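Local atomic coordinates of dextranase (Pseudarthrobacter oxydans, PDB entry 6NZS), a protein that catalyses the endohydrolysis of (1->6)-alpha-D-glucosidic linkages in dextran. Residues A[34-39]-A[82-87]; A[69-74]-A[299-304]; A[192-197]-A[201-206]; A[447-452]-A[503-508]. One frame throughout, in Å; residues are numbered along the deposited sequence.

Contact 1 of 4, residues A[34-39]-A[82-87]; sequences SSFYDL and GLTMSW
Thr84 is where the segment 82-87, coming off the helix 76-81 through Gly82, first meets the segment 34-39: its OG1 lies 3.7 Å from CE2 of Phe36, approaching the ring obliquely, with CG2 a little farther off at 4.1 Å from the same carbon. The hydroxyl does not depend on the ring, because Asn184 gives it a hydrogen-bonding partner. Met85 starts its side chain away from 34-39, and Ser86 then carries the polar heart of the contact. With OG anti to its carbonyl carbon (chi1 -63°), Ser86 brings the hydroxyl to 2.7 Å from Ser34 OG, a short hydrogen bond in buried surroundings. Ser34 OG also accepts from the backbone N of Phe36 (3.1 Å, N-H...O angle 162°) and, less straight, from the backbone N of Tyr37 at 3.3 Å, an ST turn combined with an ST motif. At the edge of the Tyr37 ring, Ser86 OG sits 4.1 Å from CD2. With alanine at Ser34, Ser86 OG would probably lose this mate and both N-H groups of the turn their acceptor. Between the two segments runs strand 51-58, which pairs with both 37-43 and 84-92; Met57 touches Phe36 and Ser86, and Thr55 touches Ser34. Strand 176-192, parallel to 84-92, supplies Asn184 and Met186 beside Phe36 and Tyr37 within the N-terminal Ig-like domain.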
loop_
_atom_site.group_PDB
_atom_site.type_symbol
_atom_site.label_atom_id
_atom_site.label_comp_id
_atom_site.label_asym_id
_atom_site.label_seq_id
_atom_site.Cartn_x
_atom_site.Cartn_y
_atom_site.Cartn_z
ATOM N N SER A 34 -5.206 -19.489 -3.330
ATOM C CA SER A 34 -3.808 -19.691 -2.948
ATOM C C SER A 34 -3.395 -21.154 -3.068
ATOM O O SER A 34 -4.053 -22.049 -2.529
ATOM C CB SER A 34 -3.569 -19.234 -1.511
ATOM O OG SER A 34 -2.219 -19.479 -1.113
ATOM N N SER A 35 -2.279 -21.386 -3.763
ATOM C CA SER A 35 -1.686 -22.714 -3.836
ATOM C C SER A 35 -0.899 -23.076 -2.589
ATOM O O SER A 35 -0.510 -24.239 -2.434
ATOM C CB SER A 35 -0.716 -22.780 -5.013
ATOM O OG SER A 35 -1.397 -22.527 -6.226
ATOM N N PHE A 36 -0.669 -22.126 -1.689
ATOM C CA PHE A 36 0.351 -22.296 -0.672
ATOM C C PHE A 36 -0.160 -22.322 0.755
ATOM O O PHE A 36 0.532 -22.879 1.613
ATOM C CB PHE A 36 1.429 -21.212 -0.830
ATOM C CG PHE A 36 1.979 -21.161 -2.213
ATOM C CD1 PHE A 36 2.861 -22.135 -2.636
ATOM C CD2 PHE A 36 1.576 -20.191 -3.114
ATOM C CE1 PHE A 36 3.359 -22.136 -3.922
ATOM C CE2 PHE A 36 2.081 -20.189 -4.406
ATOM C CZ PHE A 36 2.965 -21.161 -4.804
ATOM N N TYR A 37 -1.340 -21.767 1.036
ATOM C CA TYR A 37 -1.853 -21.673 2.401
ATOM C C TYR A 37 -3.330 -22.014 2.442
ATOM O O TYR A 37 -4.079 -21.678 1.522
ATOM C CB TYR A 37 -1.676 -20.244 2.959
ATOM C CG TYR A 37 -0.245 -19.809 2.869
ATOM C CD1 TYR A 37 0.677 -20.241 3.808
ATOM C CD2 TYR A 37 0.207 -19.028 1.809
ATOM C CE1 TYR A 37 2.003 -19.890 3.722
ATOM C CE2 TYR A 37 1.549 -18.670 1.709
ATOM C CZ TYR A 37 2.437 -19.112 2.673
ATOM O OH TYR A 37 3.770 -18.791 2.611
ATOM N N ASP A 38 -3.738 -22.672 3.526
ATOM C CA ASP A 38 -5.143 -22.842 3.870
ATOM C C ASP A 38 -5.382 -22.222 5.235
ATOM O O ASP A 38 -4.523 -22.304 6.117
ATOM C CB ASP A 38 -5.533 -24.324 3.925
ATOM C CG ASP A 38 -5.559 -24.969 2.555
ATOM O OD1 ASP A 38 -6.123 -24.363 1.627
ATOM O OD2 ASP A 38 -5.020 -26.093 2.411
ATOM N N LEU A 39 -6.551 -21.608 5.413
ATOM C CA LEU A 39 -6.869 -20.911 6.653
ATOM C C LEU A 39 -8.246 -21.321 7.167
ATOM O O LEU A 39 -9.203 -21.426 6.394
ATOM C CB LEU A 39 -6.824 -19.397 6.420
ATOM C CG LEU A 39 -6.902 -18.491 7.644
ATOM C CD1 LEU A 39 -6.038 -17.252 7.440
ATOM C CD2 LEU A 39 -8.324 -18.069 7.880
ATOM N N GLY A 82 9.274 -15.849 -9.058
ATOM C CA GLY A 82 8.123 -16.624 -8.631
ATOM C C GLY A 82 7.470 -16.119 -7.365
ATOM O O GLY A 82 6.946 -16.918 -6.586
ATOM N N LEU A 83 7.485 -14.810 -7.132
ATOM C CA LEU A 83 6.792 -14.282 -5.964
ATOM C C LEU A 83 5.279 -14.344 -6.160
ATOM O O LEU A 83 4.759 -14.188 -7.267
ATOM C CB LEU A 83 7.197 -12.831 -5.708
ATOM C CG LEU A 83 8.684 -12.507 -5.590
ATOM C CD1 LEU A 83 8.909 -11.056 -5.159
ATOM C CD2 LEU A 83 9.366 -13.452 -4.632
ATOM N N THR A 84 4.559 -14.560 -5.061
ATOM C CA THR A 84 3.107 -14.475 -5.070
ATOM C C THR A 84 2.667 -13.804 -3.784
ATOM O O THR A 84 3.421 -13.751 -2.807
ATOM C CB THR A 84 2.400 -15.849 -5.148
ATOM O OG1 THR A 84 2.585 -16.578 -3.919
ATOM C CG2 THR A 84 2.930 -16.675 -6.306
ATOM N N MET A 85 1.436 -13.297 -3.788
ATOM C CA MET A 85 0.852 -12.705 -2.588
ATOM C C MET A 85 -0.521 -13.318 -2.360
ATOM O O MET A 85 -1.440 -13.096 -3.154
ATOM C CB MET A 85 0.773 -11.183 -2.682
ATOM C CG MET A 85 0.118 -10.548 -1.443
ATOM S SD MET A 85 0.292 -8.750 -1.357
ATOM C CE MET A 85 2.033 -8.615 -0.978
ATOM N N SER A 86 -0.659 -14.081 -1.283
ATOM C CA SER A 86 -1.936 -14.653 -0.885
ATOM C C SER A 86 -2.515 -13.824 0.252
ATOM O O SER A 86 -1.779 -13.210 1.030
ATOM C CB SER A 86 -1.782 -16.097 -0.396
ATOM O OG SER A 86 -1.312 -16.951 -1.430
ATOM N N TRP A 87 -3.843 -13.797 0.347
ATOM C CA TRP A 87 -4.467 -13.079 1.455
ATOM C C TRP A 87 -5.838 -13.666 1.735
ATOM O O TRP A 87 -6.530 -14.127 0.823
ATOM C CB TRP A 87 -4.570 -11.568 1.209
ATOM C CG TRP A 87 -5.682 -11.152 0.272
ATOM C CD1 TRP A 87 -6.927 -10.711 0.621
ATOM C CD2 TRP A 87 -5.639 -11.147 -1.164
ATOM N NE1 TRP A 87 -7.665 -10.432 -0.509
ATOM C CE2 TRP A 87 -6.893 -10.693 -1.616
ATOM C CE3 TRP A 87 -4.659 -11.491 -2.110
ATOM C CZ2 TRP A 87 -7.197 -10.566 -2.972
ATOM C CZ3 TRP A 87 -4.968 -11.371 -3.455
ATOM C CH2 TRP A 87 -6.225 -10.919 -3.873
#

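Contact 2 of 4, residues A[69-74]-A[299-304]; sequences YTKEDG and YNHLSG
Tyr69 and His301 bring two irregular loops together with their CA atoms 7.2 Å apart, too far for any backbone pairing. Their rings form a face-to-face stack that links the N-terminal Ig-like domain, which holds 69-74, to a long loop of the parallel beta-helix. The ring centroids are 4.3 Å apart and the planes tilt by 27°. Tyr69 CD1 stands over the centre of the imidazole, while His301 CE1 falls nearer the rim of the phenol ring; Tyr69 CB adds a contact of 3.5 Å to His301 CD2. CB of Leu302 covers the other face of the imidazole, and Tyr291 O holds ND1, which fixes the ring's rotation. Lys71, extended beyond CG, reaches the imidazole edge in plane with CE 3.5 Å from His301 NE2, then sends NZ on to a salt bridge with Glu292. Cutting His301 back to an alanine is likely to open a gap between Tyr69 and Leu302 and leave Tyr291 O without its partner. A water beside His301 NE2 also donates to Leu302 O and is weakly bound by Lys71 NZ. Tyr69 OH donates to Asp73 OD2 at 2.6 Å, and OD2 receives it on its anti lone pair.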
loop_
_atom_site.group_PDB
_atom_site.type_symbol
_atom_site.label_atom_id
_atom_site.label_comp_id
_atom_site.label_asym_id
_atom_site.label_seq_id
_atom_site.Cartn_x
_atom_site.Cartn_y
_atom_site.Cartn_z
ATOM N N TYR A 69 3.974 -4.476 -25.618
ATOM C CA TYR A 69 5.162 -3.748 -25.202
ATOM C C TYR A 69 6.260 -4.733 -24.829
ATOM O O TYR A 69 6.004 -5.906 -24.536
ATOM C CB TYR A 69 4.874 -2.785 -24.040
ATOM C CG TYR A 69 4.501 -3.451 -22.727
ATOM C CD1 TYR A 69 3.205 -3.878 -22.495
ATOM C CD2 TYR A 69 5.446 -3.622 -21.719
ATOM C CE1 TYR A 69 2.852 -4.475 -21.291
ATOM C CE2 TYR A 69 5.103 -4.225 -20.513
ATOM C CZ TYR A 69 3.805 -4.640 -20.311
ATOM O OH TYR A 69 3.446 -5.235 -19.120
ATOM N N THR A 70 7.497 -4.233 -24.850
ATOM C CA THR A 70 8.651 -4.990 -24.392
ATOM C C THR A 70 9.429 -4.293 -23.287
ATOM O O THR A 70 10.285 -4.935 -22.664
ATOM C CB THR A 70 9.606 -5.295 -25.558
ATOM O OG1 THR A 70 10.087 -4.066 -26.117
ATOM C CG2 THR A 70 8.900 -6.097 -26.636
ATOM N N LYS A 71 9.146 -3.020 -23.012
ATOM C CA LYS A 71 9.883 -2.277 -22.001
ATOM C C LYS A 71 9.656 -2.886 -20.619
ATOM O O LYS A 71 8.742 -3.682 -20.402
ATOM C CB LYS A 71 9.428 -0.817 -21.982
ATOM C CG LYS A 71 8.004 -0.617 -21.488
ATOM C CD LYS A 71 7.653 0.859 -21.374
ATOM C CE LYS A 71 6.195 1.035 -20.972
ATOM N NZ LYS A 71 5.803 2.474 -20.920
ATOM N N GLU A 72 10.505 -2.491 -19.675
ATOM C CA GLU A 72 10.336 -2.944 -18.303
ATOM C C GLU A 72 9.056 -2.363 -17.723
ATOM O O GLU A 72 8.703 -1.208 -17.977
ATOM C CB GLU A 72 11.531 -2.522 -17.451
ATOM C CG GLU A 72 12.794 -3.331 -17.714
ATOM C CD GLU A 72 13.891 -3.020 -16.717
ATOM O OE1 GLU A 72 14.080 -1.829 -16.393
ATOM O OE2 GLU A 72 14.563 -3.967 -16.255
ATOM N N ASP A 73 8.342 -3.181 -16.947
ATOM C CA ASP A 73 7.136 -2.723 -16.275
ATOM C C ASP A 73 7.229 -2.788 -14.756
ATOM O O ASP A 73 6.244 -2.466 -14.083
ATOM C CB ASP A 73 5.890 -3.474 -16.782
ATOM C CG ASP A 73 5.974 -4.984 -16.589
ATOM O OD1 ASP A 73 6.753 -5.454 -15.733
ATOM O OD2 ASP A 73 5.248 -5.708 -17.304
ATOM N N GLY A 74 8.381 -3.169 -14.202
ATOM C CA GLY A 74 8.562 -3.244 -12.767
ATOM C C GLY A 74 8.243 -4.587 -12.147
ATOM O O GLY A 74 8.609 -4.813 -10.986
ATOM N N TYR A 299 -8.049 0.762 -24.301
ATOM C CA TYR A 299 -7.605 -0.040 -23.160
ATOM C C TYR A 299 -6.354 -0.860 -23.457
ATOM O O TYR A 299 -5.889 -1.604 -22.581
ATOM C CB TYR A 299 -8.700 -0.946 -22.572
ATOM C CG TYR A 299 -9.850 -0.196 -21.950
ATOM C CD1 TYR A 299 -10.842 0.375 -22.739
ATOM C CD2 TYR A 299 -9.951 -0.059 -20.568
ATOM C CE1 TYR A 299 -11.897 1.062 -22.173
ATOM C CE2 TYR A 299 -11.001 0.628 -19.994
ATOM C CZ TYR A 299 -11.970 1.186 -20.803
ATOM O OH TYR A 299 -13.021 1.864 -20.232
ATOM N N ASN A 300 -5.803 -0.771 -24.663
ATOM C CA ASN A 300 -4.526 -1.410 -24.923
ATOM C C ASN A 300 -3.410 -0.618 -24.248
ATOM O O ASN A 300 -3.606 0.505 -23.769
ATOM C CB ASN A 300 -4.276 -1.512 -26.426
ATOM C CG ASN A 300 -5.320 -2.350 -27.130
ATOM O OD1 ASN A 300 -5.983 -1.886 -28.061
ATOM N ND2 ASN A 300 -5.482 -3.589 -26.686
ATOM N N HIS A 301 -2.222 -1.218 -24.210
ATOM C CA HIS A 301 -1.088 -0.574 -23.566
ATOM C C HIS A 301 -0.777 0.777 -24.212
ATOM O O HIS A 301 -0.960 0.976 -25.416
ATOM C CB HIS A 301 0.142 -1.478 -23.621
ATOM C CG HIS A 301 1.383 -0.831 -23.099
ATOM N ND1 HIS A 301 1.619 -0.654 -21.754
ATOM C CD2 HIS A 301 2.447 -0.293 -23.740
ATOM C CE1 HIS A 301 2.780 -0.049 -21.585
ATOM N NE2 HIS A 301 3.303 0.185 -22.778
ATOM N N LEU A 302 -0.287 1.697 -23.381
ATOM C CA LEU A 302 0.039 3.063 -23.780
ATOM C C LEU A 302 0.899 3.108 -25.040
ATOM O O LEU A 302 1.912 2.412 -25.144
ATOM C CB LEU A 302 0.804 3.700 -22.626
ATOM C CG LEU A 302 1.418 5.074 -22.816
ATOM C CD1 LEU A 302 0.294 6.081 -22.966
ATOM C CD2 LEU A 302 2.313 5.380 -21.621
ATOM N N SER A 303 0.512 3.972 -25.981
ATOM C CA SER A 303 1.198 4.084 -27.263
ATOM C C SER A 303 1.322 5.548 -27.660
ATOM O O SER A 303 0.345 6.296 -27.587
ATOM C CB SER A 303 0.431 3.330 -28.357
ATOM O OG SER A 303 1.207 3.214 -29.541
ATOM N N GLY A 304 2.522 5.947 -28.070
ATOM C CA GLY A 304 2.723 7.234 -28.717
ATOM C C GLY A 304 2.628 8.462 -27.838
ATOM O O GLY A 304 2.076 9.481 -28.270
HETATM O O HOH W 1 4.866 1.764 -23.924
#

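Contact 3 of 4, residues A[192-197]-A[201-206]; sequences PKLRGE and RLVPTE
Leu194 is the residue that fills the space between the two segments, and its branches make the tight half of the contact. CD1 rests 3.8 Å from Val203 CG2 and 4.0 Å from Leu202 CB, while CD2 approaches Leu202 CD1 at 4.2 Å. The leucine side chains meet at about a right angle. Leu194 places CG anti to its carbonyl carbon (chi1 -57°), which directs both methyls at the end of the short helix 196-202. On the other side the contact thins out toward solvent. There Glu197 gives up only its backbone, whose O accepts from Arg201 N at 3.0 Å (N-H...O angle 148°), the i to i+4 bond of a helical turn; its carboxylate leads away. Arg201, by contrast, is turned to the beta-helix: it bends at chi3, and Leu202 CD2 lies 3.5 Å above one face of its guanidinium, which makes salt bridges to Glu356 and Asp328 on two strands there. Val203 and the following Pro204 touch Tyr255 of strand 253-256. Strand 176-192 of the first domain leads in at one end and the first beta-helix strands follow the other, so this is an interdomain linker, its short helix lying against the parallel beta-helix.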
loop_
_atom_site.group_PDB
_atom_site.type_symbol
_atom_site.label_atom_id
_atom_site.label_comp_id
_atom_site.label_asym_id
_atom_site.label_seq_id
_atom_site.Cartn_x
_atom_site.Cartn_y
_atom_site.Cartn_z
ATOM N N PRO A 192 -13.284 -6.036 11.459
ATOM C CA PRO A 192 -14.369 -6.014 12.447
ATOM C C PRO A 192 -15.736 -6.217 11.803
ATOM O O PRO A 192 -16.067 -5.593 10.790
ATOM C CB PRO A 192 -14.242 -4.621 13.073
ATOM C CG PRO A 192 -13.552 -3.796 12.047
ATOM C CD PRO A 192 -12.611 -4.731 11.336
ATOM N N LYS A 193 -16.535 -7.090 12.414
ATOM C CA LYS A 193 -17.926 -7.215 12.015
ATOM C C LYS A 193 -18.640 -5.892 12.243
ATOM O O LYS A 193 -18.415 -5.207 13.243
ATOM C CB LYS A 193 -18.595 -8.297 12.855
ATOM C CG LYS A 193 -19.952 -8.697 12.341
ATOM C CD LYS A 193 -19.858 -9.996 11.578
ATOM C CE LYS A 193 -21.236 -10.579 11.362
ATOM N NZ LYS A 193 -21.907 -9.961 10.189
ATOM N N LEU A 194 -19.498 -5.518 11.303
ATOM C CA LEU A 194 -20.161 -4.225 11.337
ATOM C C LEU A 194 -21.526 -4.355 12.001
ATOM O O LEU A 194 -22.324 -5.213 11.619
ATOM C CB LEU A 194 -20.305 -3.667 9.920
ATOM C CG LEU A 194 -18.983 -3.520 9.154
ATOM C CD1 LEU A 194 -19.272 -2.986 7.760
ATOM C CD2 LEU A 194 -18.019 -2.610 9.886
ATOM N N ARG A 195 -21.781 -3.497 12.986
ATOM C CA ARG A 195 -23.042 -3.478 13.715
ATOM C C ARG A 195 -23.494 -2.036 13.890
ATOM O O ARG A 195 -22.720 -1.090 13.714
ATOM C CB ARG A 195 -22.910 -4.112 15.110
ATOM C CG ARG A 195 -22.480 -5.564 15.102
ATOM C CD ARG A 195 -22.304 -6.112 16.525
ATOM N NE ARG A 195 -22.054 -7.553 16.542
ATOM C CZ ARG A 195 -21.675 -8.229 17.623
ATOM N NH1 ARG A 195 -21.497 -7.586 18.776
ATOM N NH2 ARG A 195 -21.468 -9.534 17.551
ATOM N N GLY A 196 -24.770 -1.884 14.247
ATOM C CA GLY A 196 -25.273 -0.595 14.693
ATOM C C GLY A 196 -25.083 0.509 13.675
ATOM O O GLY A 196 -25.305 0.333 12.470
ATOM N N GLU A 197 -24.652 1.668 14.172
ATOM C CA GLU A 197 -24.547 2.846 13.325
ATOM C C GLU A 197 -23.467 2.686 12.265
ATOM O O GLU A 197 -23.605 3.224 11.161
ATOM C CB GLU A 197 -24.275 4.084 14.177
ATOM C CG GLU A 197 -25.435 4.456 15.081
ATOM C CD GLU A 197 -25.301 5.851 15.650
ATOM O OE1 GLU A 197 -24.185 6.216 16.076
ATOM O OE2 GLU A 197 -26.315 6.579 15.671
ATOM N N ARG A 201 -24.017 3.028 8.225
ATOM C CA ARG A 201 -23.252 3.929 7.375
ATOM C C ARG A 201 -22.582 3.189 6.226
ATOM O O ARG A 201 -22.444 3.746 5.131
ATOM C CB ARG A 201 -22.187 4.657 8.209
ATOM C CG ARG A 201 -21.339 5.647 7.414
ATOM C CD ARG A 201 -20.409 6.468 8.296
ATOM N NE ARG A 201 -19.401 5.641 8.955
ATOM C CZ ARG A 201 -18.179 5.409 8.474
ATOM N NH1 ARG A 201 -17.798 5.938 7.323
ATOM N NH2 ARG A 201 -17.335 4.644 9.156
ATOM N N LEU A 202 -22.160 1.943 6.457
ATOM C CA LEU A 202 -21.235 1.256 5.561
ATOM C C LEU A 202 -21.860 0.128 4.755
ATOM O O LEU A 202 -21.213 -0.375 3.825
ATOM C CB LEU A 202 -20.046 0.700 6.363
ATOM C CG LEU A 202 -19.225 1.785 7.059
ATOM C CD1 LEU A 202 -18.265 1.150 8.063
ATOM C CD2 LEU A 202 -18.461 2.612 6.050
ATOM N N VAL A 203 -23.081 -0.290 5.073
ATOM C CA VAL A 203 -23.747 -1.370 4.351
ATOM C C VAL A 203 -25.118 -0.876 3.909
ATOM O O VAL A 203 -25.987 -0.633 4.758
ATOM C CB VAL A 203 -23.890 -2.629 5.219
ATOM C CG1 VAL A 203 -24.587 -3.737 4.426
ATOM C CG2 VAL A 203 -22.522 -3.104 5.718
ATOM N N PRO A 204 -25.372 -0.748 2.611
ATOM C CA PRO A 204 -26.657 -0.194 2.173
ATOM C C PRO A 204 -27.794 -1.178 2.382
ATOM O O PRO A 204 -27.614 -2.399 2.368
ATOM C CB PRO A 204 -26.435 0.097 0.683
ATOM C CG PRO A 204 -25.310 -0.765 0.262
ATOM C CD PRO A 204 -24.498 -1.117 1.482
ATOM N N THR A 205 -28.974 -0.620 2.625
ATOM C CA THR A 205 -30.224 -1.364 2.589
ATOM C C THR A 205 -31.146 -0.689 1.586
ATOM O O THR A 205 -30.836 0.372 1.040
ATOM C CB THR A 205 -30.905 -1.406 3.963
ATOM O OG1 THR A 205 -31.498 -0.133 4.234
ATOM C CG2 THR A 205 -29.910 -1.745 5.061
ATOM N N GLU A 206 -32.302 -1.316 1.358
ATOM C CA GLU A 206 -33.297 -0.734 0.467
ATOM C C GLU A 206 -33.780 0.628 0.947
ATOM O O GLU A 206 -34.356 1.382 0.157
ATOM C CB GLU A 206 -34.485 -1.684 0.309
ATOM C CG GLU A 206 -34.150 -3.004 -0.378
ATOM C CD GLU A 206 -34.016 -2.869 -1.886
ATOM O OE1 GLU A 206 -33.429 -3.774 -2.521
ATOM O OE2 GLU A 206 -34.496 -1.855 -2.439
#

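Contact 4 of 4, residues A[447-452]-A[503-508]; sequences TCILNS and KNLNID
Asn506 ND2 has three partners: it donates to Asn504 O at 3.1 Å (N-H...O angle 153°), weakly to Asn504 OD1 at 3.3 Å, and meets Thr480 OG1 of the adjoining strand. The bond to Asn504 O arrives well above the carbonyl plane, 47° out of it, although the acceptor lies close to the plane of the amide itself. With Asn504 ND2 hydrogen-bonded to Asn478 OD1, these polar side chains tie strand 495-507 to strand 469-482. Between them in sequence, Leu505 points toward the segment 447-452 and makes the contact proper, which is wholly apolar. Its two methyls go to different partners: CD1 sits 4.1 Å from Ile449 CG2, and CD2 sits 4.0 Å from Leu450 CD1. The CG of Leu505 stands anti to the backbone N (chi1 169°), which carries the branch toward Ile449 and Leu450; even so the nearest CA atoms, of Ile449 and Leu505, are 9.0 Å apart. Leu450 and Leu505 pass alongside each other in opposite senses, whereas Ile449 comes in at a slant. Ile479 and Val481 pack on Ile449, Ile489 on Leu450 and Tyr550 on Leu505, while the disulfide from Cys448 to Cys487 fastens the loop just before. Aliphatic side chains from two strands, and from the loop entering one, meet inside stacked parallel coils: the interior packing of a parallel beta-helix, as expected for glycosyl hydrolase family 49.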
loop_
_atom_site.group_PDB
_atom_site.type_symbol
_atom_site.label_atom_id
_atom_site.label_comp_id
_atom_site.label_asym_id
_atom_site.label_seq_id
_atom_site.Cartn_x
_atom_site.Cartn_y
_atom_site.Cartn_z
ATOM N N THR A 447 13.485 7.628 -3.382
ATOM C CA THR A 447 13.581 6.383 -2.625
ATOM C C THR A 447 13.688 6.747 -1.148
ATOM O O THR A 447 13.518 7.914 -0.779
ATOM C CB THR A 447 14.712 5.495 -3.180
ATOM O OG1 THR A 447 14.687 4.199 -2.554
ATOM C CG2 THR A 447 16.062 6.145 -2.952
ATOM N N CYS A 448 13.959 5.732 -0.317
ATOM C CA CYS A 448 14.058 5.807 1.142
ATOM C C CYS A 448 12.693 5.726 1.810
ATOM O O CYS A 448 11.656 5.759 1.142
ATOM C CB CYS A 448 14.796 7.057 1.643
ATOM S SG CYS A 448 16.380 7.398 0.853
ATOM N N ILE A 449 12.689 5.637 3.139
ATOM C CA ILE A 449 11.428 5.585 3.874
ATOM C C ILE A 449 10.645 6.886 3.700
ATOM O O ILE A 449 9.436 6.868 3.444
ATOM C CB ILE A 449 11.686 5.239 5.351
ATOM C CG1 ILE A 449 12.447 3.907 5.476
ATOM C CG2 ILE A 449 10.370 5.201 6.119
ATOM C CD1 ILE A 449 11.692 2.689 4.937
ATOM N N LEU A 450 11.317 8.032 3.845
ATOM C CA LEU A 450 10.700 9.349 3.679
ATOM C C LEU A 450 11.399 10.117 2.560
ATOM O O LEU A 450 12.627 10.077 2.440
ATOM C CB LEU A 450 10.759 10.147 4.990
ATOM C CG LEU A 450 10.056 9.495 6.179
ATOM C CD1 LEU A 450 11.065 8.983 7.200
ATOM C CD2 LEU A 450 9.078 10.482 6.816
ATOM N N ASN A 451 10.623 10.846 1.752
ATOM C CA ASN A 451 11.182 11.409 0.528
ATOM C C ASN A 451 10.409 12.642 0.087
ATOM O O ASN A 451 9.179 12.658 0.116
ATOM C CB ASN A 451 11.121 10.329 -0.561
ATOM C CG ASN A 451 11.764 10.729 -1.883
ATOM O OD1 ASN A 451 11.208 10.417 -2.934
ATOM N ND2 ASN A 451 12.937 11.363 -1.848
ATOM N N SER A 452 11.157 13.664 -0.317
ATOM C CA SER A 452 10.691 14.701 -1.236
ATOM C C SER A 452 11.529 14.535 -2.497
ATOM O O SER A 452 12.677 14.991 -2.557
ATOM C CB SER A 452 10.867 16.097 -0.651
ATOM O OG SER A 452 10.658 17.078 -1.672
ATOM N N LYS A 503 9.517 11.125 14.465
ATOM C CA LYS A 503 9.731 10.583 15.799
ATOM C C LYS A 503 9.626 9.064 15.754
ATOM O O LYS A 503 8.656 8.513 15.218
ATOM C CB LYS A 503 8.712 11.144 16.794
ATOM C CG LYS A 503 8.955 10.683 18.220
ATOM C CD LYS A 503 8.048 11.409 19.218
ATOM C CE LYS A 503 8.372 10.970 20.637
ATOM N NZ LYS A 503 7.690 11.816 21.661
ATOM N N ASN A 504 10.616 8.387 16.328
ATOM C CA ASN A 504 10.642 6.923 16.383
ATOM C C ASN A 504 10.574 6.283 14.994
ATOM O O ASN A 504 9.834 5.320 14.762
ATOM C CB ASN A 504 9.583 6.338 17.329
ATOM C CG ASN A 504 9.805 4.849 17.589
ATOM O OD1 ASN A 504 10.944 4.361 17.541
ATOM N ND2 ASN A 504 8.724 4.118 17.838
ATOM N N LEU A 505 11.361 6.819 14.065
ATOM C CA LEU A 505 11.735 6.053 12.879
ATOM C C LEU A 505 12.749 5.026 13.354
ATOM O O LEU A 505 13.901 5.366 13.647
ATOM C CB LEU A 505 12.345 6.969 11.820
ATOM C CG LEU A 505 13.005 6.248 10.636
ATOM C CD1 LEU A 505 11.988 5.382 9.898
ATOM C CD2 LEU A 505 13.678 7.226 9.688
ATOM N N ASN A 506 12.320 3.768 13.474
ATOM C CA ASN A 506 13.169 2.704 13.987
ATOM C C ASN A 506 13.378 1.684 12.881
ATOM O O ASN A 506 12.419 1.072 12.395
ATOM C CB ASN A 506 12.613 2.089 15.278
ATOM C CG ASN A 506 11.256 1.441 15.100
ATOM O OD1 ASN A 506 11.157 0.217 14.986
ATOM N ND2 ASN A 506 10.192 2.249 15.138
ATOM N N ILE A 507 14.624 1.552 12.452
ATOM C CA ILE A 507 15.008 0.682 11.344
ATOM C C ILE A 507 15.796 -0.490 11.912
ATOM O O ILE A 507 16.735 -0.293 12.692
ATOM C CB ILE A 507 15.830 1.471 10.310
ATOM C CG1 ILE A 507 14.973 2.578 9.685
ATOM C CG2 ILE A 507 16.394 0.549 9.227
ATOM C CD1 ILE A 507 15.764 3.535 8.791
ATOM N N ASP A 508 15.417 -1.712 11.533
ATOM C CA ASP A 508 16.120 -2.883 12.061
ATOM C C ASP A 508 17.582 -2.901 11.623
ATOM O O ASP A 508 18.480 -3.151 12.434
ATOM C CB ASP A 508 15.445 -4.175 11.593
ATOM C CG ASP A 508 14.260 -4.571 12.444
ATOM O OD1 ASP A 508 13.980 -3.887 13.445
ATOM O OD2 ASP A 508 13.610 -5.579 12.098
#

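Overall arrangement
The four contacts follow the build of the enzyme, from the Ig-like domain to the beta-helix. Contact 1 lies within the first domain, contact 4 in the core of the beta-helix, and contacts 2 and 3 bear on the junction at widely separated places, their centres 41 Å apart. Contacts 1 and 2 are interleaved along the chain: helix 76-81 leads from 69-74 straight into 82-87, and the nearest atoms of the two contacts are about 9 Å apart. Contact 3 is nested in the long loop that contact 2 closes. Contacts 3 and 4, with centres 37 Å apart, lie on opposite sides of the chain's centre. None of the four touches another.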